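Local atomic coordinates of muramidase (Sodiomyces alcalophilus, PDB entry 6ZM8), a protein that probably hydrolyses glycosidic bonds of bacterial peptidoglycan as a fungal lysozyme (muramidase) of glycoside hydrolase family 25. Residues F5-W10 / R25-K30; R18-G23 / N52-G57; F61-A66 / T104-S109; L94-N99 / D139-C144. All coordinates share one frame; numbering follows the deposited sequence.

Contact 1 (F5-W10 / R25-K30); sequences FDISGW and RFVYIK
The Phe-5 ring lies over the CG2 methyl of Val-27. This CG2 is 3.7 Å from the centroid of the Phe-5 ring and 8° off the ring normal, a CH-pi contact over the ring centre. Tyr-185 stacks with the same ring. Phe-5 CG stands between its backbone N and carbonyl carbon (chi1 70°), and the end of the side chain leans toward the next strand. On the same face, Ile-7 and Ile-29 run side by side, with CG1 of Ile-7 at 4.0 Å from CG1 of Ile-29. Helices 16-22 and 42-51 cover this apolar layer.

The backbones form a parallel ladder. Phe-5 N donates to Phe-26 O at 3.1 Å, and Tyr-28 N to Phe-5 O at 3.0 Å. Ile-7 N then donates to Tyr-28 O, and Lys-30 N to Ile-7 O.

Asp-6 and Tyr-28 occupy the other face, where their CB atoms are 3.9 Å apart. Asp-6 OD2 is hydrogen-bonded to Asn-192 and Gln-180, and Tyr-28 OH to Pro-91 O. The strands belong to a beta-alpha-beta unit of the TIM barrel. The chemistry implies a greasy outer face under the helices and an inner face whose polar ends are satisfied by other residues of the fold.

Contact 2 (R18-G23 / N52-G57); sequences RAYANG and NGFIRG
Tyr-20 and Phe-54 touch, and their first torsions set the start of each side chain. Tyr-20 CG is anti to its backbone N (chi1 -167°), and Phe-54 CG is anti to its carbonyl carbon (chi1 -84°). The Phe-54 ring comes in edge first. Its CZ is 3.7 Å from the backbone N of Tyr-20, near the ring plane. The CE1 atom of Phe-54 is 3.9 Å from Tyr-20 CB. Ala-19 adds its methyl: CB of Ala-19 is 3.7 Å from CZ of Phe-54.

The Tyr-20 ring passes beside the turn that precedes strand 55-61. There CD2 of Tyr-20 is 3.5 Å from the carbonyl O of Asn-52, and CE2 of Tyr-20 is 3.8 Å from the carbonyl O of Gly-53. The Tyr-20 ring also makes a cation-pi contact with Arg-25, whose NH1 bonds to Tyr-20 O. Helix 16-22 closes just beyond, in a Schellman motif at Gly-23. The Gly-23 N bonds back to Tyr-20 O at 2.9 Å.

Phe-54 also packs on Val-27 and on Ala-49 of helix 42-51. The contact thus ties the end of one barrel helix to the loop that leads from the next helix into its strand. Its chemistry is van der Waals packing of ring edges, a methyl and carbonyl oxygens, and the specific polar bonds lie beside it.

Contact 3 (F61-A66 / T104-S109); sequences FAQPAA and TCYGLS
Tyr-106 and Pro-64 form the tight part of this contact. Pro-64 CD sits over the centre of the Tyr-106 ring, 3.5 Å from its centroid and only 3° off the normal, a CH-pi contact. Gln-63 comes to the edge of the same ring: its OE1 is 3.5 Å from Tyr-106 CE2, with the amide plane at 90° to the ring. The Gln-63 chain is bent at chi2 (-74°), and its NE2 bonds to Glu-33. At the end of the tyrosine, OH of Tyr-106 is 3.5 Å from CE1 of Phe-61. Tyr-106 is buried, and its OH is hydrogen-bonded to Glu-97 O.

The other side is looser and more open to solvent. Ala-65 is exposed, and its CB is 3.5 Å from the carbonyl O of Tyr-106. Leu-108 touches with its branch ends: CD2 is 4.0 Å from Pro-64 CB, and CD1 of Leu-108 is 4.2 Å from Ala-65 CB.

A type I' beta turn from Cys-105 to Leu-108 presents Tyr-106 and Leu-108 to the proline. Cys-105 is held by a disulfide to Cys-144, and Ser-109 follows as N-cap of helix 110-128, with its OG bonded to Ala-112 N. Both segments are loops that run from a strand to the next helix. Such beta-alpha loops lie at the C-terminal ends of the barrel strands, the end of a TIM barrel where active sites are found.

Contact 4 (L94-N99 / D139-C144); sequences LDIEYN and DWWTQC
Tyr-98 OH donates to Asp-139 OD2 at 2.6 Å, the one hydrogen bond between the two segments. The hydroxyl meets the syn side of OD2, 30° out of the carboxylate plane, and OD2 lies at the edge of the tyrosine ring. Thr-137 OG1 is a second hydrogen-bond partner of the same hydroxyl. The segment 94-99 carries Asp-95 and Glu-97, which fit the Asp-x-Glu motif of family GH25 at the end of a barrel strand. They probably belong to the active site. Helix 138-145 packs against the chain just past that strand.

Trp-140 buries more surface in this contact than any other residue. Its CG is anti to the backbone N (chi1 -175°), and the indole lies across the backbone of Ile-96 to Tyr-98. Ile-96 O and Glu-97 CA are over one face of the indole, each offset toward the rim. CD1 of Trp-140 is 3.2 Å from Tyr-98 N. The indole also turns an edge to the face of Tyr-98, with the Tyr-98 ring and Trp-140 five-membered ring centroids 5.1 Å apart and the planes at 80°. CB of Trp-140 stands over that tyrosine face as well. Trp-140 NE1 bonds to Thr-104 O.

Ile-96 packs at the other end of the indole: its CG1 is 3.5 Å from Trp-140 CH2. The CG2 branch of Ile-96 is 4.1 Å from CZ3 of Trp-141, at the edge of that ring. On the opposite face of Trp-140 lies the disulfide sulfur of Cys-144, with SG 3.2 Å above the ring plane and offset toward the rim.

In the fold
Contact 1 is the most buried of the four and rests on a backbone ladder between two strands. Contact 2 shares its sheet, through neighbouring strands 26-33 and 55-61, but is partly buried and joins helix to loop by packing. The two touch, and Ile-29 N probably bonds to Gly-57 O. Contacts 3 and 4 lie on the other side of the chain's centre from contact 2, with their own centres about 9 Å apart. The Cys-105 to Cys-144 disulfide links them. Both are partly buried and centre on an aromatic side chain, Tyr-106 in contact 3 and Trp-140 in contact 4, yet contact 4 adds a phenol-carboxylate bond where contact 3 relies on proline over a ring.

Contact 1 (F5-W10 / R25-K30)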
# COMPACT_ATOMS: atom_id res chain seq x y z
N PHE A 5 -8.40 5.60 4.75
CA PHE A 5 -9.00 5.26 3.47
C PHE A 5 -7.91 5.27 2.39
O PHE A 5 -6.75 5.55 2.66
CB PHE A 5 -10.21 6.18 3.14
CG PHE A 5 -9.93 7.63 2.83
CD1 PHE A 5 -9.50 8.53 3.81
CD2 PHE A 5 -10.17 8.12 1.56
CE1 PHE A 5 -9.33 9.87 3.52
CE2 PHE A 5 -10.02 9.46 1.26
CZ PHE A 5 -9.61 10.34 2.25
N ASP A 6 -8.31 4.92 1.17
CA ASP A 6 -7.38 5.00 0.04
C ASP A 6 -8.16 5.34 -1.22
O ASP A 6 -9.36 5.06 -1.35
CB ASP A 6 -6.53 3.72 -0.14
CG ASP A 6 -7.37 2.48 -0.39
OD1 ASP A 6 -7.78 2.30 -1.58
OD2 ASP A 6 -7.62 1.72 0.57
N ILE A 7 -7.44 5.99 -2.12
CA ILE A 7 -7.98 6.56 -3.36
C ILE A 7 -6.95 6.42 -4.48
O ILE A 7 -5.74 6.25 -4.26
CB ILE A 7 -8.38 8.04 -3.17
CG1 ILE A 7 -7.16 8.89 -2.74
CG2 ILE A 7 -9.55 8.17 -2.20
CD1 ILE A 7 -7.51 10.32 -2.38
N SER A 8 -7.48 6.55 -5.69
CA SER A 8 -6.68 6.55 -6.91
C SER A 8 -7.31 7.54 -7.88
O SER A 8 -8.24 8.28 -7.54
CB SER A 8 -6.63 5.16 -7.53
OG SER A 8 -7.90 4.83 -8.08
N GLY A 9 -6.83 7.53 -9.13
CA GLY A 9 -7.45 8.36 -10.16
C GLY A 9 -8.85 7.91 -10.51
O GLY A 9 -9.52 8.63 -11.30
N TRP A 10 -9.34 6.80 -10.01
CA TRP A 10 -10.74 6.42 -10.20
C TRP A 10 -11.69 7.40 -9.50
O TRP A 10 -12.83 7.50 -9.91
CB TRP A 10 -10.94 4.99 -9.65
CG TRP A 10 -12.16 4.29 -10.10
CD1 TRP A 10 -13.31 4.12 -9.37
CD2 TRP A 10 -12.40 3.68 -11.36
NE1 TRP A 10 -14.24 3.45 -10.10
CE2 TRP A 10 -13.72 3.18 -11.33
CE3 TRP A 10 -11.65 3.53 -12.52
CZ2 TRP A 10 -14.29 2.53 -12.41
CZ3 TRP A 10 -12.22 2.85 -13.59
CH2 TRP A 10 -13.52 2.35 -13.52
N ARG A 25 -7.91 9.60 9.54
CA ARG A 25 -6.64 10.19 9.93
C ARG A 25 -5.48 9.85 9.00
O ARG A 25 -4.43 10.50 9.08
CB ARG A 25 -6.29 9.82 11.38
CG ARG A 25 -7.28 10.39 12.40
CD ARG A 25 -7.11 11.90 12.57
NE ARG A 25 -8.07 12.48 13.51
CZ ARG A 25 -9.24 13.00 13.20
NH1 ARG A 25 -9.71 12.94 11.96
NH2 ARG A 25 -9.96 13.58 14.15
N PHE A 26 -5.66 8.84 8.14
CA PHE A 26 -4.61 8.51 7.18
C PHE A 26 -5.27 8.18 5.84
O PHE A 26 -6.43 7.79 5.78
CB PHE A 26 -3.71 7.36 7.67
CG PHE A 26 -4.43 6.03 7.77
CD1 PHE A 26 -4.47 5.17 6.68
CD2 PHE A 26 -5.11 5.68 8.94
CE1 PHE A 26 -5.19 3.98 6.75
CE2 PHE A 26 -5.82 4.49 9.01
CZ PHE A 26 -5.86 3.65 7.93
N VAL A 27 -4.45 8.31 4.80
CA VAL A 27 -4.90 7.99 3.44
C VAL A 27 -3.70 7.46 2.66
O VAL A 27 -2.61 8.00 2.75
CB VAL A 27 -5.56 9.21 2.78
CG1 VAL A 27 -4.60 10.38 2.63
CG2 VAL A 27 -6.20 8.84 1.43
N TYR A 28 -3.96 6.42 1.87
CA TYR A 28 -3.04 5.94 0.84
C TYR A 28 -3.57 6.34 -0.53
O TYR A 28 -4.76 6.26 -0.80
CB TYR A 28 -2.83 4.41 0.91
CG TYR A 28 -1.64 3.98 1.73
CD1 TYR A 28 -0.36 4.18 1.25
CD2 TYR A 28 -1.79 3.36 2.96
CE1 TYR A 28 0.76 3.77 1.97
CE2 TYR A 28 -0.68 2.94 3.70
CZ TYR A 28 0.60 3.16 3.20
OH TYR A 28 1.65 2.75 3.97
N ILE A 29 -2.64 6.73 -1.41
CA ILE A 29 -2.97 7.37 -2.68
C ILE A 29 -2.17 6.68 -3.78
O ILE A 29 -0.95 6.57 -3.69
CB ILE A 29 -2.64 8.87 -2.63
CG1 ILE A 29 -3.42 9.55 -1.50
CG2 ILE A 29 -2.93 9.53 -3.97
CD1 ILE A 29 -2.93 10.95 -1.18
N LYS A 30 -2.84 6.25 -4.85
CA LYS A 30 -2.11 5.58 -5.92
C LYS A 30 -1.15 6.55 -6.59
O LYS A 30 -1.56 7.65 -7.04
CB LYS A 30 -3.05 5.04 -6.99
CG LYS A 30 -2.30 4.21 -8.05
CD LYS A 30 -3.23 3.48 -8.99
CE LYS A 30 -2.46 2.75 -10.07
NZ LYS A 30 -3.37 1.99 -10.94

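Contact 2 (R18-G23 / N52-G57)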
# COMPACT_ATOMS: atom_id res chain seq x y z
N ARG A 18 -13.57 17.41 4.87
CA ARG A 18 -14.71 16.57 5.21
C ARG A 18 -14.25 15.20 5.73
O ARG A 18 -14.79 14.66 6.69
CB ARG A 18 -15.63 16.40 3.99
CG ARG A 18 -16.75 15.39 4.15
CD ARG A 18 -17.58 15.28 2.86
NE ARG A 18 -18.36 14.03 2.88
CZ ARG A 18 -19.13 13.58 1.89
NH1 ARG A 18 -19.74 12.40 2.03
NH2 ARG A 18 -19.21 14.27 0.77
N ALA A 19 -13.22 14.63 5.08
CA ALA A 19 -12.70 13.34 5.54
C ALA A 19 -12.14 13.45 6.95
O ALA A 19 -12.36 12.55 7.78
CB ALA A 19 -11.66 12.85 4.57
N TYR A 20 -11.41 14.53 7.25
CA TYR A 20 -10.87 14.67 8.61
C TYR A 20 -12.05 14.81 9.61
O TYR A 20 -12.01 14.21 10.71
CB TYR A 20 -9.93 15.88 8.67
CG TYR A 20 -9.11 15.89 9.94
CD1 TYR A 20 -9.58 16.47 11.10
CD2 TYR A 20 -7.86 15.32 9.95
CE1 TYR A 20 -8.87 16.43 12.26
CE2 TYR A 20 -7.11 15.31 11.11
CZ TYR A 20 -7.62 15.85 12.27
OH TYR A 20 -6.90 15.83 13.44
N ALA A 21 -13.09 15.56 9.24
CA ALA A 21 -14.25 15.72 10.11
C ALA A 21 -14.96 14.37 10.34
O ALA A 21 -15.56 14.16 11.40
CB ALA A 21 -15.19 16.77 9.53
N ASN A 22 -14.92 13.49 9.35
CA ASN A 22 -15.48 12.15 9.48
C ASN A 22 -14.72 11.31 10.51
O ASN A 22 -15.21 10.27 10.95
CB ASN A 22 -15.42 11.46 8.11
CG ASN A 22 -16.20 10.16 8.04
OD1 ASN A 22 -17.37 10.11 8.45
ND2 ASN A 22 -15.60 9.12 7.48
N GLY A 23 -13.50 11.71 10.83
CA GLY A 23 -12.65 10.97 11.76
C GLY A 23 -11.53 10.22 11.10
O GLY A 23 -10.74 9.56 11.81
N ASN A 52 -4.73 19.21 4.87
CA ASN A 52 -5.89 18.97 5.74
C ASN A 52 -5.57 18.01 6.87
O ASN A 52 -6.47 17.42 7.47
CB ASN A 52 -7.08 18.53 4.91
CG ASN A 52 -7.62 19.66 4.07
OD1 ASN A 52 -8.31 20.53 4.59
ND2 ASN A 52 -7.23 19.73 2.81
N GLY A 53 -4.30 17.94 7.25
CA GLY A 53 -3.92 17.29 8.50
C GLY A 53 -3.80 15.78 8.42
O GLY A 53 -3.69 15.15 9.47
N PHE A 54 -3.79 15.21 7.23
CA PHE A 54 -3.63 13.76 7.11
C PHE A 54 -2.18 13.31 7.22
O PHE A 54 -1.25 13.95 6.77
CB PHE A 54 -4.18 13.28 5.76
CG PHE A 54 -5.66 13.06 5.83
CD1 PHE A 54 -6.56 14.11 5.72
CD2 PHE A 54 -6.17 11.79 6.12
CE1 PHE A 54 -7.92 13.91 5.95
CE2 PHE A 54 -7.52 11.60 6.34
CZ PHE A 54 -8.39 12.66 6.27
N ILE A 55 -2.06 12.10 7.77
CA ILE A 55 -0.92 11.22 7.56
C ILE A 55 -1.19 10.51 6.21
O ILE A 55 -2.33 10.08 5.98
CB ILE A 55 -0.78 10.26 8.75
CG1 ILE A 55 -0.42 11.06 10.01
CG2 ILE A 55 0.22 9.18 8.46
CD1 ILE A 55 -0.45 10.29 11.30
N ARG A 56 -0.22 10.48 5.32
CA ARG A 56 -0.50 9.98 3.97
C ARG A 56 0.67 9.20 3.44
O ARG A 56 1.83 9.45 3.79
CB ARG A 56 -0.92 11.10 3.00
CG ARG A 56 0.16 12.12 2.65
CD ARG A 56 0.32 13.23 3.69
NE ARG A 56 1.26 14.25 3.26
CZ ARG A 56 2.59 14.15 3.33
NH1 ARG A 56 3.16 13.11 3.93
NH2 ARG A 56 3.34 15.10 2.81
N GLY A 57 0.36 8.28 2.54
CA GLY A 57 1.37 7.55 1.80
C GLY A 57 0.89 7.30 0.38
O GLY A 57 -0.26 7.56 0.03

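Contact 3 (F61-A66 / T104-S109)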
# COMPACT_ATOMS: atom_id res chain seq x y z
N PHE A 61 1.08 -0.10 -8.01
CA PHE A 61 0.47 -1.33 -8.51
C PHE A 61 1.52 -2.15 -9.26
O PHE A 61 2.00 -1.76 -10.34
CB PHE A 61 -0.76 -1.05 -9.37
CG PHE A 61 -1.53 -2.33 -9.66
CD1 PHE A 61 -1.15 -3.22 -10.65
CD2 PHE A 61 -2.58 -2.68 -8.85
CE1 PHE A 61 -1.82 -4.44 -10.82
CE2 PHE A 61 -3.27 -3.86 -9.04
CZ PHE A 61 -2.89 -4.75 -10.02
N ALA A 62 1.90 -3.28 -8.66
CA ALA A 62 2.93 -4.14 -9.21
C ALA A 62 2.49 -4.77 -10.55
O ALA A 62 1.37 -5.25 -10.68
CB ALA A 62 3.21 -5.27 -8.25
N GLN A 63 3.47 -4.84 -11.45
CA GLN A 63 3.31 -5.57 -12.73
C GLN A 63 4.50 -6.52 -12.86
O GLN A 63 5.49 -6.18 -13.53
CB GLN A 63 3.20 -4.58 -13.90
CG GLN A 63 1.85 -3.88 -13.92
CD GLN A 63 0.70 -4.77 -14.39
OE1 GLN A 63 0.91 -5.94 -14.73
NE2 GLN A 63 -0.50 -4.20 -14.39
N PRO A 64 4.47 -7.67 -12.20
CA PRO A 64 5.69 -8.48 -12.07
C PRO A 64 6.24 -9.08 -13.35
O PRO A 64 7.41 -9.47 -13.34
CB PRO A 64 5.34 -9.57 -11.06
CG PRO A 64 4.27 -8.88 -10.20
CD PRO A 64 3.44 -8.12 -11.22
N ALA A 65 5.43 -9.19 -14.40
CA ALA A 65 5.93 -9.71 -15.67
C ALA A 65 6.54 -8.61 -16.55
O ALA A 65 7.19 -8.97 -17.53
CB ALA A 65 4.86 -10.48 -16.42
N ALA A 66 6.32 -7.36 -16.23
CA ALA A 66 6.66 -6.26 -17.16
C ALA A 66 8.10 -5.79 -17.01
O ALA A 66 8.69 -5.29 -17.98
CB ALA A 66 5.75 -5.08 -16.90
N THR A 104 -3.71 -14.76 -12.99
CA THR A 104 -3.59 -14.10 -11.71
C THR A 104 -2.15 -13.93 -11.20
O THR A 104 -1.86 -12.90 -10.63
CB THR A 104 -4.52 -14.75 -10.68
OG1 THR A 104 -4.48 -13.97 -9.49
CG2 THR A 104 -4.20 -16.16 -10.37
N CYS A 105 -1.30 -14.93 -11.41
CA CYS A 105 0.09 -14.89 -10.93
C CYS A 105 1.09 -14.37 -11.98
O CYS A 105 2.29 -14.46 -11.77
CB CYS A 105 0.55 -16.23 -10.39
SG CYS A 105 -0.49 -16.91 -9.05
N TYR A 106 0.56 -13.79 -13.08
CA TYR A 106 1.37 -13.05 -14.06
C TYR A 106 2.33 -13.98 -14.84
O TYR A 106 3.24 -13.48 -15.50
CB TYR A 106 2.17 -11.89 -13.45
CG TYR A 106 1.31 -10.85 -12.77
CD1 TYR A 106 0.94 -10.99 -11.43
CD2 TYR A 106 0.91 -9.69 -13.42
CE1 TYR A 106 0.20 -10.01 -10.77
CE2 TYR A 106 0.18 -8.70 -12.78
CZ TYR A 106 -0.19 -8.86 -11.45
OH TYR A 106 -0.92 -7.87 -10.87
N GLY A 107 2.13 -15.29 -14.77
CA GLY A 107 3.04 -16.23 -15.43
C GLY A 107 4.31 -16.53 -14.65
O GLY A 107 5.13 -17.29 -15.16
N LEU A 108 4.48 -15.96 -13.47
CA LEU A 108 5.68 -16.25 -12.69
C LEU A 108 5.45 -17.50 -11.84
O LEU A 108 4.35 -17.75 -11.35
CB LEU A 108 6.05 -15.09 -11.74
CG LEU A 108 6.81 -13.92 -12.37
CD1 LEU A 108 5.97 -13.09 -13.33
CD2 LEU A 108 7.39 -13.01 -11.28
N SER A 109 6.52 -18.28 -11.60
CA SER A 109 6.47 -19.29 -10.57
C SER A 109 6.40 -18.61 -9.19
O SER A 109 6.63 -17.43 -9.05
CB SER A 109 7.69 -20.19 -10.65
OG SER A 109 8.85 -19.40 -10.46

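Contact 4 (L94-N99 / D139-C144)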
# COMPACT_ATOMS: atom_id res chain seq x y z
N LEU A 94 3.43 -1.51 -1.61
CA LEU A 94 3.45 -2.36 -2.80
C LEU A 94 2.08 -3.06 -2.88
O LEU A 94 1.78 -3.91 -2.03
CB LEU A 94 4.56 -3.38 -2.68
CG LEU A 94 4.62 -4.39 -3.83
CD1 LEU A 94 4.93 -3.70 -5.17
CD2 LEU A 94 5.66 -5.46 -3.54
N ASP A 95 1.28 -2.71 -3.90
CA ASP A 95 -0.01 -3.36 -4.14
C ASP A 95 0.26 -4.52 -5.10
O ASP A 95 0.45 -4.31 -6.32
CB ASP A 95 -0.96 -2.31 -4.70
CG ASP A 95 -2.29 -2.82 -5.16
OD1 ASP A 95 -2.51 -4.04 -5.09
OD2 ASP A 95 -3.11 -1.98 -5.59
N ILE A 96 0.34 -5.71 -4.52
CA ILE A 96 0.75 -6.93 -5.22
C ILE A 96 -0.42 -7.93 -5.14
O ILE A 96 -0.70 -8.50 -4.07
CB ILE A 96 2.11 -7.44 -4.71
CG1 ILE A 96 2.52 -8.74 -5.39
CG2 ILE A 96 2.18 -7.63 -3.20
CD1 ILE A 96 2.77 -8.64 -6.87
N GLU A 97 -1.15 -8.04 -6.24
CA GLU A 97 -2.43 -8.71 -6.24
C GLU A 97 -2.73 -9.22 -7.66
O GLU A 97 -1.92 -9.14 -8.57
CB GLU A 97 -3.55 -7.73 -5.79
CG GLU A 97 -3.74 -6.59 -6.76
CD GLU A 97 -4.97 -5.75 -6.39
OE1 GLU A 97 -6.08 -6.10 -6.85
OE2 GLU A 97 -4.83 -4.74 -5.71
N TYR A 98 -3.96 -9.71 -7.81
CA TYR A 98 -4.43 -10.37 -9.04
C TYR A 98 -4.06 -9.55 -10.28
O TYR A 98 -4.38 -8.36 -10.41
CB TYR A 98 -5.96 -10.52 -9.02
CG TYR A 98 -6.51 -11.00 -7.69
CD1 TYR A 98 -6.64 -12.35 -7.39
CD2 TYR A 98 -6.87 -10.07 -6.71
CE1 TYR A 98 -7.08 -12.76 -6.14
CE2 TYR A 98 -7.33 -10.47 -5.49
CZ TYR A 98 -7.43 -11.81 -5.19
OH TYR A 98 -7.90 -12.12 -3.93
N ASN A 99 -3.48 -10.25 -11.26
CA ASN A 99 -3.25 -9.61 -12.57
C ASN A 99 -4.56 -9.07 -13.14
O ASN A 99 -5.51 -9.84 -13.31
CB ASN A 99 -2.67 -10.69 -13.46
CG ASN A 99 -2.27 -10.21 -14.84
OD1 ASN A 99 -2.41 -9.02 -15.19
ND2 ASN A 99 -1.76 -11.15 -15.63
N ASP A 139 -5.60 -15.11 -0.22
CA ASP A 139 -5.76 -16.08 -1.30
C ASP A 139 -4.77 -15.81 -2.44
O ASP A 139 -4.18 -16.77 -2.97
CB ASP A 139 -7.22 -16.14 -1.77
CG ASP A 139 -7.82 -14.78 -2.12
OD1 ASP A 139 -7.91 -13.93 -1.21
OD2 ASP A 139 -8.20 -14.59 -3.30
N TRP A 140 -4.58 -14.55 -2.84
CA TRP A 140 -3.60 -14.29 -3.91
C TRP A 140 -2.21 -14.69 -3.44
O TRP A 140 -1.44 -15.33 -4.14
CB TRP A 140 -3.63 -12.82 -4.34
CG TRP A 140 -2.71 -12.56 -5.52
CD1 TRP A 140 -3.07 -12.62 -6.82
CD2 TRP A 140 -1.30 -12.29 -5.49
NE1 TRP A 140 -1.99 -12.39 -7.64
CE2 TRP A 140 -0.88 -12.21 -6.85
CE3 TRP A 140 -0.34 -12.14 -4.48
CZ2 TRP A 140 0.44 -12.00 -7.20
CZ3 TRP A 140 0.99 -11.96 -4.84
CH2 TRP A 140 1.38 -11.90 -6.19
N TRP A 141 -1.88 -14.27 -2.21
CA TRP A 141 -0.55 -14.53 -1.67
C TRP A 141 -0.27 -16.02 -1.60
O TRP A 141 0.85 -16.49 -1.88
CB TRP A 141 -0.45 -13.88 -0.27
CG TRP A 141 0.95 -13.83 0.25
CD1 TRP A 141 1.52 -14.66 1.18
CD2 TRP A 141 1.93 -12.86 -0.10
NE1 TRP A 141 2.80 -14.26 1.44
CE2 TRP A 141 3.09 -13.16 0.67
CE3 TRP A 141 1.95 -11.74 -0.95
CZ2 TRP A 141 4.25 -12.40 0.59
CZ3 TRP A 141 3.10 -10.99 -1.02
CH2 TRP A 141 4.24 -11.31 -0.25
N THR A 142 -1.27 -16.79 -1.21
CA THR A 142 -1.11 -18.25 -1.14
C THR A 142 -0.82 -18.83 -2.54
O THR A 142 0.14 -19.58 -2.72
CB THR A 142 -2.34 -18.87 -0.48
OG1 THR A 142 -2.46 -18.39 0.86
CG2 THR A 142 -2.27 -20.37 -0.46
N GLN A 143 -1.65 -18.48 -3.50
CA GLN A 143 -1.46 -19.08 -4.82
C GLN A 143 -0.19 -18.63 -5.50
O GLN A 143 0.44 -19.39 -6.26
CB GLN A 143 -2.63 -18.67 -5.68
CG GLN A 143 -3.90 -19.27 -5.19
CD GLN A 143 -5.07 -18.95 -6.07
OE1 GLN A 143 -5.01 -18.82 -7.26
NE2 GLN A 143 -6.30 -19.12 -5.57
N CYS A 144 0.14 -17.35 -5.35
CA CYS A 144 1.18 -16.77 -6.21
C CYS A 144 2.56 -16.70 -5.55
O CYS A 144 3.55 -16.55 -6.28
CB CYS A 144 0.79 -15.39 -6.71
SG CYS A 144 -0.72 -15.40 -7.74